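Local coordinates for variant surface glycoprotein MITat 1.13 (Trypanosoma brucei, PDB 6Z8H) that probably forms the dense surface coat of the parasite, whose antigenic variation lets the trypanosome evade the host immune response, at residues T71-A76 with K83-L88; A65-V70 with S366-W371; L298-A303 with N323-A328. All coordinates share one frame; numbering follows the deposited sequence.

Interaction 1: T71-A76 with K83-L88; sequences TAALAA and KILPLL
Ala72 O accepts the amide of Ala76 at 2.8 Å from Ala76 N, closing the last turn of helix 34-75 between two alanines whose methyls both touch Ile84 CD1. Here the chain folds back on itself: helix 34-75 and helix 78-129 form the long antiparallel hairpin of the variant surface glycoprotein, and the segment axes come within 9.4 Å at 145°. Ile84 is the wedge. Its CG1, anti to the carbonyl carbon (chi1 -58°), carries CD1 to 3.8 Å from Ala72 CB, with Ala76 CB a little farther off, whereas CG2, anti to the backbone N, is left to meet Ala73 CB, also at 3.8 Å. Three alanines give the isoleucine a shallow bed and let the backbones draw close, Ala73 CA and Ile84 CA being 5.9 Å apart. Pro86 has no amide hydrogen to offer the preceding turn, and the helix kinks there; Leu87 N instead bonds Ile84 O at 2.9 Å. Outside the pair, Ala73 O takes a hydrogen bond from Gln81 NE2, and Leu379 of the second subunit packs on Ala73 and Leu85. Beyond the kink, Leu88 reaches the Ala73 methyl, its CD1 lying 3.9 Å from Ala73 CB.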
# COMPACT_ATOMS: atom_id res chain seq x y z
N THR A 71 7.80 -32.59 -7.37
CA THR A 71 8.98 -33.02 -8.10
C THR A 71 9.62 -34.23 -7.45
O THR A 71 9.94 -35.22 -8.12
CB THR A 71 9.98 -31.86 -8.17
OG1 THR A 71 9.37 -30.68 -8.73
CG2 THR A 71 11.20 -32.23 -8.99
N ALA A 72 9.77 -34.21 -6.13
CA ALA A 72 10.35 -35.35 -5.43
C ALA A 72 9.46 -36.58 -5.53
O ALA A 72 9.96 -37.70 -5.65
CB ALA A 72 10.58 -34.95 -3.97
N ALA A 73 8.14 -36.40 -5.41
CA ALA A 73 7.24 -37.53 -5.50
C ALA A 73 7.38 -38.22 -6.84
O ALA A 73 7.24 -39.44 -6.91
CB ALA A 73 5.80 -37.06 -5.31
N LEU A 74 7.69 -37.50 -7.90
CA LEU A 74 7.83 -38.13 -9.21
C LEU A 74 9.18 -38.82 -9.35
O LEU A 74 9.26 -39.91 -9.93
CB LEU A 74 7.73 -37.06 -10.29
CG LEU A 74 7.03 -37.41 -11.59
CD1 LEU A 74 5.53 -37.45 -11.28
CD2 LEU A 74 7.37 -36.39 -12.65
N ALA A 75 10.23 -38.21 -8.81
CA ALA A 75 11.59 -38.68 -9.02
C ALA A 75 12.07 -39.73 -8.03
O ALA A 75 12.95 -40.51 -8.38
CB ALA A 75 12.55 -37.49 -8.95
N ALA A 76 11.59 -39.72 -6.79
CA ALA A 76 12.17 -40.57 -5.75
C ALA A 76 11.85 -42.05 -5.95
O ALA A 76 10.92 -42.43 -6.67
CB ALA A 76 11.65 -40.13 -4.38
N LYS A 83 6.68 -42.10 1.50
CA LYS A 83 6.74 -41.08 2.56
C LYS A 83 6.29 -39.71 2.07
O LYS A 83 5.84 -38.90 2.86
CB LYS A 83 8.18 -41.00 3.10
CG LYS A 83 8.70 -42.34 3.71
CD LYS A 83 10.18 -42.30 4.08
CE LYS A 83 10.58 -43.51 4.90
NZ LYS A 83 12.01 -43.41 5.34
N ILE A 84 6.33 -39.45 0.77
CA ILE A 84 5.95 -38.14 0.23
C ILE A 84 4.47 -38.07 -0.13
O ILE A 84 3.83 -37.03 0.05
CB ILE A 84 6.83 -37.83 -0.99
CG1 ILE A 84 8.31 -37.85 -0.61
CG2 ILE A 84 6.41 -36.53 -1.63
CD1 ILE A 84 9.22 -37.73 -1.76
N LEU A 85 3.90 -39.17 -0.64
CA LEU A 85 2.50 -39.12 -1.07
C LEU A 85 1.53 -38.59 -0.02
O LEU A 85 0.63 -37.82 -0.39
CB LEU A 85 2.07 -40.48 -1.62
CG LEU A 85 2.83 -40.98 -2.83
CD1 LEU A 85 2.16 -42.26 -3.37
CD2 LEU A 85 2.93 -39.96 -3.93
N PRO A 86 1.63 -38.94 1.27
CA PRO A 86 0.66 -38.41 2.24
C PRO A 86 0.78 -36.91 2.47
O PRO A 86 -0.12 -36.34 3.10
CB PRO A 86 0.99 -39.17 3.54
CG PRO A 86 1.63 -40.46 3.04
CD PRO A 86 2.44 -40.03 1.84
N LEU A 87 1.85 -36.29 2.00
CA LEU A 87 2.02 -34.86 2.14
C LEU A 87 1.36 -34.08 1.02
O LEU A 87 1.11 -32.88 1.19
CB LEU A 87 3.51 -34.56 2.19
CG LEU A 87 4.33 -35.34 3.23
CD1 LEU A 87 5.85 -35.03 3.06
CD2 LEU A 87 3.88 -35.11 4.67
N LEU A 88 1.06 -34.71 -0.12
CA LEU A 88 0.73 -33.90 -1.29
C LEU A 88 -0.65 -33.25 -1.20
O LEU A 88 -0.78 -32.05 -1.45
CB LEU A 88 0.80 -34.77 -2.54
CG LEU A 88 2.20 -35.04 -3.08
CD1 LEU A 88 2.20 -36.19 -4.10
CD2 LEU A 88 2.77 -33.85 -3.76

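Interaction 2: A65-V70 with S366-W371; sequences AYSKLV and SSLPQW
Trp371 has CG anti to its carbonyl carbon (chi1 -61°), which carries the indole off helix 368-383 toward helix 34-75, and Lys68, with chi1 at an unusual -91°, lays its CG over one face of that ring. The CG sits 4.1 Å from the centroid of the six-membered ring of Trp371, 25° off the normal, a CH-pi contact displaced toward the rim near CH2 and CZ2. On the opposite face, Ser367 O lies 3.3 Å above the plane of the indole, also toward its rim, so the ring is held between its own helix N-terminus and the lysine. Ser67 approaches the other end of the benzo ring obliquely, its CB 3.8 Å from Trp371 CE3, while its OG rests 3.9 Å from Leu368 CD1. At the start of helix 368-383, Ser367 OG donates to Gln370 OE1 at 2.9 Å, a side-chain link across the first turn. Trp371 NE1 makes a weak hydrogen bond to Ile362 O, and Leu368 packs on Tyr66 of the second subunit. Dispersion between carbon and ring thus probably dominates this contact with helix 368-383: the lysine contributes its methylene, while NZ lies in long, weak ion pairs with Glu64 and Asp363.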
# COMPACT_ATOMS: atom_id res chain seq x y z
N ALA A 65 7.57 -25.20 -1.35
CA ALA A 65 7.48 -26.51 -0.73
C ALA A 65 6.63 -27.44 -1.56
O ALA A 65 6.97 -28.62 -1.72
CB ALA A 65 6.91 -26.39 0.68
N TYR A 66 5.49 -26.96 -2.06
CA TYR A 66 4.61 -27.82 -2.83
C TYR A 66 5.28 -28.25 -4.12
O TYR A 66 5.16 -29.40 -4.53
CB TYR A 66 3.30 -27.10 -3.13
CG TYR A 66 2.31 -27.95 -3.88
CD1 TYR A 66 1.71 -29.04 -3.28
CD2 TYR A 66 2.02 -27.69 -5.19
CE1 TYR A 66 0.82 -29.84 -3.97
CE2 TYR A 66 1.11 -28.45 -5.90
CZ TYR A 66 0.53 -29.55 -5.28
OH TYR A 66 -0.35 -30.30 -6.01
N SER A 67 5.97 -27.34 -4.79
CA SER A 67 6.68 -27.73 -5.99
C SER A 67 7.75 -28.77 -5.70
O SER A 67 7.93 -29.71 -6.48
CB SER A 67 7.27 -26.50 -6.67
OG SER A 67 6.22 -25.78 -7.26
N LYS A 68 8.42 -28.61 -4.56
CA LYS A 68 9.48 -29.53 -4.07
C LYS A 68 8.87 -30.92 -3.85
O LYS A 68 9.55 -31.91 -4.18
CB LYS A 68 10.11 -28.99 -2.79
CG LYS A 68 11.32 -28.08 -2.99
CD LYS A 68 12.31 -28.12 -1.85
CE LYS A 68 12.62 -26.75 -1.29
NZ LYS A 68 13.52 -26.83 -0.11
N LEU A 69 7.65 -30.98 -3.32
CA LEU A 69 6.96 -32.24 -3.03
C LEU A 69 6.56 -32.94 -4.32
O LEU A 69 6.73 -34.15 -4.46
CB LEU A 69 5.72 -32.02 -2.16
CG LEU A 69 5.94 -31.68 -0.68
CD1 LEU A 69 4.62 -31.32 -0.04
CD2 LEU A 69 6.56 -32.88 -0.01
N VAL A 70 5.98 -32.20 -5.27
CA VAL A 70 5.54 -32.83 -6.52
C VAL A 70 6.74 -33.39 -7.26
O VAL A 70 6.73 -34.54 -7.75
CB VAL A 70 4.74 -31.85 -7.38
CG1 VAL A 70 4.45 -32.44 -8.75
CG2 VAL A 70 3.47 -31.46 -6.69
N SER A 366 17.73 -25.50 -7.20
CA SER A 366 16.76 -24.93 -6.28
C SER A 366 15.90 -23.83 -6.88
O SER A 366 15.77 -22.75 -6.31
CB SER A 366 17.53 -24.38 -5.07
OG SER A 366 16.68 -24.17 -3.97
N SER A 367 15.26 -24.11 -8.01
CA SER A 367 14.40 -23.11 -8.62
C SER A 367 13.26 -23.78 -9.37
O SER A 367 13.43 -24.86 -9.95
CB SER A 367 15.17 -22.20 -9.59
OG SER A 367 15.54 -22.92 -10.77
N LEU A 368 12.12 -23.10 -9.41
CA LEU A 368 10.96 -23.62 -10.13
C LEU A 368 11.24 -23.95 -11.59
O LEU A 368 10.74 -24.99 -12.06
CB LEU A 368 9.78 -22.66 -9.99
CG LEU A 368 8.52 -22.98 -10.79
CD1 LEU A 368 7.97 -24.32 -10.42
CD2 LEU A 368 7.48 -21.85 -10.64
N PRO A 369 11.95 -23.12 -12.36
CA PRO A 369 12.21 -23.51 -13.76
C PRO A 369 12.93 -24.85 -13.87
O PRO A 369 12.63 -25.65 -14.77
CB PRO A 369 12.99 -22.32 -14.34
CG PRO A 369 12.67 -21.15 -13.42
CD PRO A 369 12.50 -21.79 -12.04
N GLN A 370 13.87 -25.12 -12.98
CA GLN A 370 14.59 -26.39 -13.01
C GLN A 370 13.71 -27.55 -12.55
O GLN A 370 13.78 -28.65 -13.11
CB GLN A 370 15.88 -26.30 -12.20
CG GLN A 370 16.93 -25.43 -12.87
CD GLN A 370 18.09 -25.09 -11.97
OE1 GLN A 370 17.92 -24.50 -10.90
NE2 GLN A 370 19.29 -25.45 -12.40
N TRP A 371 12.85 -27.33 -11.56
CA TRP A 371 11.95 -28.39 -11.11
C TRP A 371 10.93 -28.74 -12.18
O TRP A 371 10.65 -29.92 -12.43
CB TRP A 371 11.25 -27.96 -9.83
CG TRP A 371 12.22 -27.70 -8.71
CD1 TRP A 371 13.45 -28.27 -8.55
CD2 TRP A 371 12.04 -26.80 -7.61
NE1 TRP A 371 14.04 -27.80 -7.40
CE2 TRP A 371 13.20 -26.89 -6.80
CE3 TRP A 371 11.02 -25.93 -7.22
CZ2 TRP A 371 13.37 -26.14 -5.64
CZ3 TRP A 371 11.19 -25.18 -6.07
CH2 TRP A 371 12.35 -25.29 -5.29

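Interaction 3: L298-A303 with N323-A328; sequences LMVIKA and NAINSA
Val300 spreads its two methyls over adjacent residues of the facing helix, CG1 on Ala324 and CG2 on Ile325. The contact is a small apolar helix-helix seam between the short helices 294-304 and 318-329, which pack beside the end of the long helical hairpin in this variant surface glycoprotein. CG1 is anti to the backbone N of Val300 (chi1 168°) and ends 3.8 Å from Ala324 CB, a plain methyl-to-methyl meeting. CG2, anti to the carbonyl carbon, comes within 4.1 Å of Ile325 CG1. There the valine and isoleucine side chains lie across one another at about a right angle, and it is a methylene in the middle of the isoleucine that is touched. The seam is narrow, burying 104 Å² in all, yet the small alanine lets the backbones approach to 7.1 Å between Val300 CA and Ala324 CA.

Both helices have further neighbours. Val300 also packs on Pro86 and Ile325 on Phe296, while Ala303 meets Leu380 of the second subunit. Lys302 curls its chain so that NZ is gripped by a salt bridge to Glu311 OE2 and by the carbonyl oxygens of Pro308 and Ala310, three partners that would stabilise its positive charge in a buried setting.

Within helix 318-329, the turn that bears Ala324 and Ile325 is tied twice at one oxygen. Ser327 N bonds Asn323 O at 2.9 Å, and Ser327 OG bonds it at 3.1 Å. The two donors reach it from opposite faces of the carbonyl plane, with the hydroxyl tilted 30° from that plane.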
# COMPACT_ATOMS: atom_id res chain seq x y z
N LEU A 298 -5.39 -40.63 5.58
CA LEU A 298 -5.83 -41.61 4.59
C LEU A 298 -4.70 -42.09 3.68
O LEU A 298 -4.61 -43.28 3.38
CB LEU A 298 -6.99 -41.07 3.77
CG LEU A 298 -7.51 -41.94 2.63
CD1 LEU A 298 -7.99 -43.26 3.21
CD2 LEU A 298 -8.61 -41.20 1.90
N MET A 299 -3.90 -41.18 3.14
CA MET A 299 -2.77 -41.58 2.30
C MET A 299 -1.68 -42.32 3.08
O MET A 299 -0.97 -43.12 2.48
CB MET A 299 -2.28 -40.39 1.47
CG MET A 299 -1.25 -40.71 0.41
SD MET A 299 -1.75 -42.00 -0.76
CE MET A 299 -3.04 -41.21 -1.70
N VAL A 300 -1.55 -42.10 4.39
CA VAL A 300 -0.71 -43.00 5.17
C VAL A 300 -1.20 -44.44 5.04
O VAL A 300 -0.40 -45.37 4.84
CB VAL A 300 -0.64 -42.56 6.64
CG1 VAL A 300 -0.01 -43.65 7.46
CG2 VAL A 300 0.15 -41.26 6.76
N ILE A 301 -2.51 -44.65 5.14
CA ILE A 301 -3.08 -45.99 5.01
C ILE A 301 -2.84 -46.53 3.60
O ILE A 301 -2.44 -47.68 3.41
CB ILE A 301 -4.58 -45.95 5.34
CG1 ILE A 301 -4.80 -45.49 6.78
CG2 ILE A 301 -5.20 -47.34 5.11
CD1 ILE A 301 -6.25 -45.29 7.15
N LYS A 302 -3.11 -45.71 2.59
CA LYS A 302 -3.03 -46.18 1.22
C LYS A 302 -1.60 -46.51 0.83
O LYS A 302 -1.34 -47.53 0.17
CB LYS A 302 -3.60 -45.11 0.27
CG LYS A 302 -5.12 -44.90 0.39
CD LYS A 302 -5.61 -43.58 -0.12
CE LYS A 302 -5.92 -43.55 -1.52
NZ LYS A 302 -6.90 -44.60 -1.97
N ALA A 303 -0.65 -45.65 1.20
CA ALA A 303 0.71 -45.71 0.69
C ALA A 303 1.68 -46.39 1.63
O ALA A 303 2.67 -46.96 1.17
CB ALA A 303 1.23 -44.29 0.38
N ASN A 323 1.99 -46.06 14.04
CA ASN A 323 3.30 -46.67 13.84
C ASN A 323 3.86 -46.34 12.46
O ASN A 323 5.07 -46.15 12.30
CB ASN A 323 3.21 -48.18 14.06
CG ASN A 323 3.16 -48.52 15.52
OD1 ASN A 323 4.19 -48.80 16.14
ND2 ASN A 323 1.96 -48.46 16.11
N ALA A 324 3.00 -46.30 11.44
CA ALA A 324 3.45 -45.90 10.11
C ALA A 324 3.92 -44.45 10.08
O ALA A 324 4.97 -44.14 9.51
CB ALA A 324 2.32 -46.11 9.10
N ILE A 325 3.18 -43.55 10.73
CA ILE A 325 3.59 -42.15 10.84
C ILE A 325 4.94 -42.05 11.54
O ILE A 325 5.85 -41.36 11.07
CB ILE A 325 2.50 -41.33 11.57
CG1 ILE A 325 1.29 -41.16 10.65
CG2 ILE A 325 3.04 -39.98 12.02
CD1 ILE A 325 0.03 -40.63 11.31
N ASN A 326 5.10 -42.78 12.66
CA ASN A 326 6.37 -42.71 13.38
C ASN A 326 7.53 -43.26 12.56
O ASN A 326 8.64 -42.72 12.61
CB ASN A 326 6.27 -43.49 14.69
CG ASN A 326 5.29 -42.86 15.68
OD1 ASN A 326 4.92 -41.70 15.57
ND2 ASN A 326 4.92 -43.64 16.70
N SER A 327 7.31 -44.33 11.79
CA SER A 327 8.39 -44.89 10.97
C SER A 327 8.76 -43.95 9.84
O SER A 327 9.94 -43.82 9.48
CB SER A 327 7.95 -46.24 10.39
OG SER A 327 7.83 -47.21 11.40
N ALA A 328 7.77 -43.27 9.28
CA ALA A 328 8.03 -42.45 8.11
C ALA A 328 8.59 -41.08 8.46
O ALA A 328 9.40 -40.55 7.70
CB ALA A 328 6.76 -42.27 7.28

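Interactions 1 and 2 share helix 34-75 and have centres 12 Å apart; they meet directly, with Thr71 OG1 3.5 Å from Trp371 CB. Interaction 3 lies 13 Å from interaction 1, centre to centre, and joins it through Met299, whose CG is 3.5 Å from Pro86 N at the helix kink. Interactions 2 and 3 are separate, their centres 24 Å and nearest atoms about 11 Å apart; interaction 1, which touches both, links them. Along the chain, interaction 2 closes a long loop holding the other two, which follow in series. All three touch the second subunit, placing this cluster of helices at the dimer interface.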